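PDB 3GAA: proteasome assembly chaperone family protein from Thermoplasma acidophilum, which is of unknown function but belongs to the PAC2 family and is probably related to proteasome assembly chaperones. Local coordinates for residues T109-I114 with G169-E174; E49-H54 with L212-D217. One frame throughout, in Å; residues are numbered along the deposited sequence.

Both interactions lie within the PAC2 family region but join different elements, on opposite sides of the chain's centre, with their own centres about 24 Å apart. Interaction 1 is buried: helix 103-117 meets helix 166-178 through three hydrocarbon or thioether contacts, backed by strand 121-130 of the central sheet. Interaction 2 is only partly buried and pairs unlike partners, the C-terminal end of helix 39-51 and the irregular linker between helices 196-210 and 219-243. Its chemistry is mixed, with a threonine hydroxyl lying against a methyl and one leucine-isoleucine contact. The two contacts share no segment, and their nearest atoms are about 9 Å apart.

Interaction 1: residues T109-I114 with G169-E174; sequences TLMNWI and GGILNE
Apolar packing dominates where Met111 and Leu110 face Ile171 and Glu174. The methionine lays CG against Glu174 CB at 3.6 Å, and its CB is 3.8 Å from that same carbon; the two side chains run antiparallel alongside each other, so they touch along their aliphatic stems. The bend at chi2 (-58°) sets Met111 SD 4.1 Å from Ile171 CG2, these two side chains being nearly perpendicular, and a second bend at chi3 (-57°) folds the terminal CE back. The other branch of the isoleucine, ending in CD1, meets Leu110 CD2 at 4.2 Å. Ile122 of strand 121-130 touches both Met111 and Ile171, so both side chains also rest on the sheet.

The polar groups find their partners outside the two segments. Glu174 contributes only carbon atoms to Met111, while its OE1 forms a salt bridge with Arg178 one turn further along the helix. Beyond the interface, Asn173 ND2 bonds to Val67 O of a second subunit.

The short helical segments approach to 10.0 Å between axes and cross at -43°, as neighbouring helices packed side by side on a beta-sheet in an alpha/beta fold.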
ATOM      1  N   THR A 109       5.361 -21.377   1.639  1.00 38.16           N
ATOM      2  CA  THR A 109       4.295 -21.176   2.573  1.00 38.01           C
ATOM      3  C   THR A 109       4.471 -22.112   3.773  1.00 38.29           C
ATOM      4  O   THR A 109       4.490 -21.690   4.939  1.00 39.10           O
ATOM      5  CB  THR A 109       2.963 -21.480   1.867  1.00 38.85           C
ATOM      6  OG1 THR A 109       2.744 -20.505   0.833  1.00 39.50           O
ATOM      7  CG2 THR A 109       1.789 -21.487   2.837  1.00 37.54           C
ATOM      8  N   LEU A 110       4.598 -23.396   3.489  1.00 38.31           N
ATOM      9  CA  LEU A 110       4.848 -24.382   4.533  1.00 38.40           C
ATOM     10  C   LEU A 110       6.020 -24.015   5.420  1.00 38.10           C
ATOM     11  O   LEU A 110       5.903 -24.061   6.655  1.00 38.19           O
ATOM     12  CB  LEU A 110       5.102 -25.765   3.941  1.00 38.35           C
ATOM     13  CG  LEU A 110       5.060 -26.907   4.942  1.00 38.26           C
ATOM     14  CD1 LEU A 110       3.685 -27.018   5.625  1.00 36.85           C
ATOM     15  CD2 LEU A 110       5.398 -28.134   4.192  1.00 37.40           C
ATOM     16  N   MET A 111       7.143 -23.644   4.816  1.00 38.03           N
ATOM     17  CA  MET A 111       8.306 -23.366   5.627  1.00 38.23           C
ATOM     18  C   MET A 111       8.208 -22.090   6.415  1.00 39.28           C
ATOM     19  O   MET A 111       8.889 -21.984   7.419  1.00 39.30           O
ATOM     20  CB  MET A 111       9.596 -23.465   4.829  1.00 38.12           C
ATOM     21  CG  MET A 111       9.976 -24.957   4.550  1.00 37.14           C
ATOM     22  SD  MET A 111      10.164 -25.882   6.103  1.00 34.37           S
ATOM     23  CE  MET A 111      11.462 -24.824   6.885  1.00 31.86           C
ATOM     24  N   ASN A 112       7.351 -21.148   6.007  1.00 40.52           N
ATOM     25  CA  ASN A 112       7.063 -19.965   6.834  1.00 42.07           C
ATOM     26  C   ASN A 112       6.318 -20.340   8.101  1.00 41.90           C
ATOM     27  O   ASN A 112       6.627 -19.871   9.171  1.00 42.55           O
ATOM     28  CB  ASN A 112       6.231 -18.909   6.081  1.00 42.72           C
ATOM     29  CG  ASN A 112       7.079 -17.986   5.218  1.00 46.22           C
ATOM     30  OD1 ASN A 112       6.743 -17.704   4.066  1.00 50.22           O
ATOM     31  ND2 ASN A 112       8.188 -17.501   5.772  1.00 53.04           N
ATOM     32  N   TRP A 113       5.330 -21.191   7.991  1.00 42.03           N
ATOM     33  CA  TRP A 113       4.565 -21.556   9.164  1.00 42.60           C
ATOM     34  C   TRP A 113       5.411 -22.396  10.095  1.00 42.36           C
ATOM     35  O   TRP A 113       5.346 -22.238  11.282  1.00 41.82           O
ATOM     36  CB  TRP A 113       3.353 -22.349   8.712  1.00 43.43           C
ATOM     37  CG  TRP A 113       2.421 -22.731   9.754  1.00 44.67           C
ATOM     38  CD1 TRP A 113       1.333 -22.073  10.091  1.00 45.16           C
ATOM     39  CD2 TRP A 113       2.456 -23.928  10.560  1.00 47.68           C
ATOM     40  NE1 TRP A 113       0.662 -22.751  11.085  1.00 48.28           N
ATOM     41  CE2 TRP A 113       1.348 -23.885  11.407  1.00 46.36           C
ATOM     42  CE3 TRP A 113       3.328 -25.021  10.647  1.00 49.66           C
ATOM     43  CZ2 TRP A 113       1.064 -24.877  12.341  1.00 45.27           C
ATOM     44  CZ3 TRP A 113       3.042 -26.025  11.588  1.00 50.13           C
ATOM     45  CH2 TRP A 113       1.912 -25.930  12.423  1.00 46.92           C
ATOM     46  N   ILE A 114       6.186 -23.305   9.523  1.00 42.41           N
ATOM     47  CA  ILE A 114       6.979 -24.206  10.296  1.00 42.52           C
ATOM     48  C   ILE A 114       8.085 -23.436  10.965  1.00 43.51           C
ATOM     49  O   ILE A 114       8.398 -23.709  12.086  1.00 44.27           O
ATOM     50  CB  ILE A 114       7.539 -25.343   9.421  1.00 42.19           C
ATOM     51  CG1 ILE A 114       6.429 -26.316   9.103  1.00 42.30           C
ATOM     52  CG2 ILE A 114       8.568 -26.149  10.141  1.00 40.17           C
ATOM     53  CD1 ILE A 114       6.859 -27.369   8.137  1.00 42.27           C
ATOM     54  N   GLY A 169      13.102 -31.234  -2.462  1.00 37.79           N
ATOM     55  CA  GLY A 169      14.116 -30.217  -2.803  1.00 37.41           C
ATOM     56  C   GLY A 169      13.707 -28.806  -2.402  1.00 37.07           C
ATOM     57  O   GLY A 169      14.511 -28.005  -1.915  1.00 37.83           O
ATOM     58  N   GLY A 170      12.448 -28.484  -2.605  1.00 36.04           N
ATOM     59  CA  GLY A 170      11.990 -27.178  -2.258  1.00 35.42           C
ATOM     60  C   GLY A 170      12.115 -26.969  -0.775  1.00 34.90           C
ATOM     61  O   GLY A 170      12.661 -25.959  -0.352  1.00 36.11           O
ATOM     62  N   ILE A 171      11.635 -27.920   0.025  1.00 34.06           N
ATOM     63  CA  ILE A 171      11.806 -27.830   1.491  1.00 33.38           C
ATOM     64  C   ILE A 171      13.281 -27.864   1.952  1.00 31.76           C
ATOM     65  O   ILE A 171      13.695 -27.110   2.790  1.00 30.04           O
ATOM     66  CB  ILE A 171      10.960 -28.910   2.208  1.00 34.14           C
ATOM     67  CG1 ILE A 171       9.486 -28.564   1.980  1.00 34.20           C
ATOM     68  CG2 ILE A 171      11.348 -29.039   3.743  1.00 30.90           C
ATOM     69  CD1 ILE A 171       8.609 -29.732   2.090  1.00 36.26           C
ATOM     70  N   LEU A 172      14.070 -28.732   1.379  1.00 31.05           N
ATOM     71  CA  LEU A 172      15.459 -28.724   1.726  1.00 31.60           C
ATOM     72  C   LEU A 172      16.113 -27.325   1.508  1.00 32.11           C
ATOM     73  O   LEU A 172      16.938 -26.848   2.336  1.00 30.17           O
ATOM     74  CB  LEU A 172      16.149 -29.841   0.954  1.00 31.28           C
ATOM     75  CG  LEU A 172      16.260 -31.147   1.726  1.00 31.51           C
ATOM     76  CD1 LEU A 172      15.319 -31.156   2.942  1.00 34.00           C
ATOM     77  CD2 LEU A 172      16.051 -32.372   0.884  1.00 28.44           C
ATOM     78  N   ASN A 173      15.738 -26.656   0.414  1.00 33.10           N
ATOM     79  CA  ASN A 173      16.380 -25.375   0.106  1.00 34.52           C
ATOM     80  C   ASN A 173      15.942 -24.367   1.130  1.00 35.68           C
ATOM     81  O   ASN A 173      16.759 -23.675   1.734  1.00 36.46           O
ATOM     82  CB  ASN A 173      16.079 -24.897  -1.306  1.00 34.21           C
ATOM     83  CG  ASN A 173      17.032 -25.495  -2.325  1.00 35.12           C
ATOM     84  OD1 ASN A 173      18.068 -26.070  -1.978  1.00 37.69           O
ATOM     85  ND2 ASN A 173      16.683 -25.385  -3.568  1.00 33.44           N
ATOM     86  N   GLU A 174      14.646 -24.334   1.392  1.00 35.93           N
ATOM     87  CA  GLU A 174      14.175 -23.473   2.418  1.00 35.96           C
ATOM     88  C   GLU A 174      14.893 -23.701   3.728  1.00 35.80           C
ATOM     89  O   GLU A 174      15.221 -22.767   4.412  1.00 35.45           O
ATOM     90  CB  GLU A 174      12.723 -23.716   2.603  1.00 36.87           C
ATOM     91  CG  GLU A 174      11.898 -23.129   1.512  1.00 38.74           C
ATOM     92  CD  GLU A 174      11.735 -21.600   1.549  1.00 41.94           C
ATOM     93  OE1 GLU A 174      12.068 -20.870   2.547  1.00 40.89           O
ATOM     94  OE2 GLU A 174      11.186 -21.139   0.521  1.00 48.31           O
TER

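Interaction 2: residues E49-H54 with L212-D217; sequences ETLGMH and LKIKTD
Thr50, within the Schellman motif that closes helix 39-51, leans on Ile214; Gly52 is the C-prime residue at positive phi, Met53 N turns back to Val48 O and Gly52 N to Glu49 O, the latter bond weak. The linker 212-217 passes beside this helix end.

From CB, Ile214 divides into two branches. CG2, anti to the backbone N, meets Thr50 OG1 at 3.6 Å, a methyl against a hydroxyl, with Thr50 lying across it. CG1 takes the other direction, beside the backbone N (chi1 -51°), and lies 4.2 Å from Leu51 CD2. CD1 at the tip reaches no atom of 49-54 so closely. Ile203 and Ile206 of helix 196-210 pack on the same side chain, as does Tyr46 from helix 39-51, which accounts for its burial in an otherwise rather exposed linker. Asn207 OD1 accepts a bond from Ile214 N, tying the linker to the preceding helix.

Thr50 OG1 also approaches Lys215 N, at 4.0 Å too long for a hydrogen bond. Beyond it the linker bonds to itself: Thr216 OG1 donates to Lys215 O over 2.6 Å, approaching a carbonyl lone pair within the plane of the group, at a C=O...donor angle of 116°.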
ATOM      1  N   GLU A  49      -2.111 -41.471  12.630  1.00 28.06           N
ATOM      2  CA  GLU A  49      -2.945 -42.402  13.362  1.00 28.33           C
ATOM      3  C   GLU A  49      -2.247 -42.971  14.580  1.00 27.38           C
ATOM      4  O   GLU A  49      -2.841 -43.028  15.634  1.00 27.61           O
ATOM      5  CB  GLU A  49      -3.405 -43.542  12.487  1.00 29.25           C
ATOM      6  CG  GLU A  49      -4.515 -44.398  13.173  1.00 34.58           C
ATOM      7  CD  GLU A  49      -3.966 -45.420  14.200  1.00 42.85           C
ATOM      8  OE1 GLU A  49      -2.758 -45.803  14.070  1.00 49.43           O
ATOM      9  OE2 GLU A  49      -4.722 -45.831  15.143  1.00 45.14           O
ATOM     10  N   THR A  50      -0.999 -43.402  14.461  1.00 26.87           N
ATOM     11  CA  THR A  50      -0.412 -44.164  15.554  1.00 26.11           C
ATOM     12  C   THR A  50       0.086 -43.267  16.700  1.00 26.36           C
ATOM     13  O   THR A  50       0.067 -43.671  17.808  1.00 26.02           O
ATOM     14  CB  THR A  50       0.550 -45.327  15.084  1.00 25.85           C
ATOM     15  OG1 THR A  50       1.809 -45.274  15.767  1.00 25.13           O
ATOM     16  CG2 THR A  50       0.796 -45.314  13.609  1.00 23.89           C
ATOM     17  N   LEU A  51       0.428 -42.014  16.487  1.00 27.77           N
ATOM     18  CA  LEU A  51       0.676 -41.172  17.658  1.00 28.27           C
ATOM     19  C   LEU A  51      -0.615 -40.530  18.126  1.00 29.44           C
ATOM     20  O   LEU A  51      -0.658 -39.851  19.149  1.00 29.60           O
ATOM     21  CB  LEU A  51       1.730 -40.107  17.391  1.00 28.17           C
ATOM     22  CG  LEU A  51       3.190 -40.572  17.143  1.00 27.23           C
ATOM     23  CD1 LEU A  51       4.059 -39.294  16.871  1.00 24.68           C
ATOM     24  CD2 LEU A  51       3.763 -41.443  18.230  1.00 20.61           C
ATOM     25  N   GLY A  52      -1.699 -40.768  17.401  1.00 30.86           N
ATOM     26  CA  GLY A  52      -3.005 -40.257  17.834  1.00 31.22           C
ATOM     27  C   GLY A  52      -2.978 -38.754  17.795  1.00 31.42           C
ATOM     28  O   GLY A  52      -3.394 -38.106  18.716  1.00 30.47           O
ATOM     29  N   MET A  53      -2.435 -38.221  16.713  1.00 32.43           N
ATOM     30  CA  MET A  53      -2.208 -36.822  16.597  1.00 33.24           C
ATOM     31  C   MET A  53      -3.573 -36.236  16.241  1.00 34.15           C
ATOM     32  O   MET A  53      -4.489 -36.974  15.858  1.00 34.12           O
ATOM     33  CB  MET A  53      -1.210 -36.558  15.475  1.00 33.62           C
ATOM     34  CG  MET A  53       0.157 -37.154  15.678  1.00 34.54           C
ATOM     35  SD  MET A  53       1.239 -36.855  14.292  1.00 31.68           S
ATOM     36  CE  MET A  53       2.097 -35.432  14.899  1.00 34.54           C
ATOM     37  N   HIS A  54      -3.665 -34.911  16.321  1.00 34.72           N
ATOM     38  CA  HIS A  54      -4.886 -34.166  16.163  1.00 35.36           C
ATOM     39  C   HIS A  54      -4.645 -33.087  15.114  1.00 36.04           C
ATOM     40  O   HIS A  54      -3.509 -32.618  14.907  1.00 35.53           O
ATOM     41  CB  HIS A  54      -5.335 -33.565  17.535  1.00 35.76           C
ATOM     42  CG  HIS A  54      -4.417 -32.508  18.089  1.00 37.11           C
ATOM     43  ND1 HIS A  54      -3.479 -32.770  19.069  1.00 39.11           N
ATOM     44  CD2 HIS A  54      -4.281 -31.188  17.791  1.00 39.55           C
ATOM     45  CE1 HIS A  54      -2.803 -31.663  19.352  1.00 40.24           C
ATOM     46  NE2 HIS A  54      -3.278 -30.684  18.601  1.00 41.23           N
ATOM     47  N   LEU A 212      11.528 -40.569  18.501  1.00 32.98           N
ATOM     48  CA  LEU A 212      10.080 -40.606  18.612  1.00 33.26           C
ATOM     49  C   LEU A 212       9.981 -42.050  18.926  1.00 34.49           C
ATOM     50  O   LEU A 212      10.973 -42.756  18.670  1.00 36.89           O
ATOM     51  CB  LEU A 212       9.442 -40.302  17.279  1.00 32.41           C
ATOM     52  CG  LEU A 212       9.995 -39.048  16.592  1.00 30.54           C
ATOM     53  CD1 LEU A 212       8.980 -38.523  15.572  1.00 28.48           C
ATOM     54  CD2 LEU A 212      10.358 -37.990  17.628  1.00 21.63           C
ATOM     55  N   LYS A 213       8.901 -42.563  19.485  1.00 34.60           N
ATOM     56  CA  LYS A 213       8.886 -44.030  19.600  1.00 34.83           C
ATOM     57  C   LYS A 213       7.641 -44.555  18.979  1.00 34.58           C
ATOM     58  O   LYS A 213       6.754 -45.019  19.639  1.00 34.87           O
ATOM     59  CB  LYS A 213       9.062 -44.439  21.035  1.00 35.66           C
ATOM     60  CG  LYS A 213      10.536 -44.404  21.496  1.00 35.95           C
ATOM     61  CD  LYS A 213      10.705 -43.670  22.854  1.00 36.74           C
ATOM     62  CE  LYS A 213      10.102 -44.380  24.028  1.00 36.32           C
ATOM     63  NZ  LYS A 213      10.884 -44.029  25.280  1.00 37.31           N
ATOM     64  N   ILE A 214       7.583 -44.411  17.669  1.00 34.41           N
ATOM     65  CA  ILE A 214       6.440 -44.821  16.905  1.00 33.96           C
ATOM     66  C   ILE A 214       6.403 -46.373  16.897  1.00 34.57           C
ATOM     67  O   ILE A 214       7.415 -47.032  16.751  1.00 33.52           O
ATOM     68  CB  ILE A 214       6.508 -44.263  15.503  1.00 33.15           C
ATOM     69  CG1 ILE A 214       6.760 -42.760  15.535  1.00 33.45           C
ATOM     70  CG2 ILE A 214       5.231 -44.446  14.848  1.00 31.84           C
ATOM     71  CD1 ILE A 214       7.427 -42.167  14.281  1.00 28.91           C
ATOM     72  N   LYS A 215       5.209 -46.927  17.037  1.00 35.35           N
ATOM     73  CA  LYS A 215       5.042 -48.275  17.514  1.00 36.05           C
ATOM     74  C   LYS A 215       5.260 -49.386  16.498  1.00 36.40           C
ATOM     75  O   LYS A 215       5.792 -50.461  16.900  1.00 39.62           O
ATOM     76  CB  LYS A 215       3.623 -48.534  18.037  1.00 36.53           C
ATOM     77  CG  LYS A 215       3.245 -48.088  19.384  1.00 37.48           C
ATOM     78  CD  LYS A 215       1.704 -48.345  19.619  1.00 38.43           C
ATOM     79  CE  LYS A 215       1.294 -47.945  21.086  1.00 39.84           C
ATOM     80  NZ  LYS A 215      -0.190 -47.902  21.359  1.00 42.00           N
ATOM     81  N   THR A 216       4.770 -49.275  15.271  1.00 34.65           N
ATOM     82  CA  THR A 216       4.748 -50.511  14.367  1.00 34.16           C
ATOM     83  C   THR A 216       3.850 -51.755  14.698  1.00 33.65           C
ATOM     84  O   THR A 216       3.789 -52.707  13.887  1.00 33.99           O
ATOM     85  CB  THR A 216       6.158 -51.150  14.031  1.00 33.62           C
ATOM     86  OG1 THR A 216       6.523 -52.103  15.050  1.00 33.26           O
ATOM     87  CG2 THR A 216       7.220 -50.114  13.794  1.00 32.48           C
ATOM     88  N   ASP A 217       3.166 -51.769  15.834  1.00 32.99           N
ATOM     89  CA  ASP A 217       2.085 -52.738  16.028  1.00 33.19           C
ATOM     90  C   ASP A 217       1.000 -52.615  14.918  1.00 32.23           C
ATOM     91  O   ASP A 217       0.485 -51.508  14.631  1.00 32.14           O
ATOM     92  CB  ASP A 217       1.475 -52.591  17.416  1.00 33.63           C
ATOM     93  CG  ASP A 217       2.498 -52.851  18.537  1.00 37.24           C
ATOM     94  OD1 ASP A 217       2.750 -54.027  18.944  1.00 38.38           O
ATOM     95  OD2 ASP A 217       3.059 -51.848  19.018  1.00 42.84           O
TER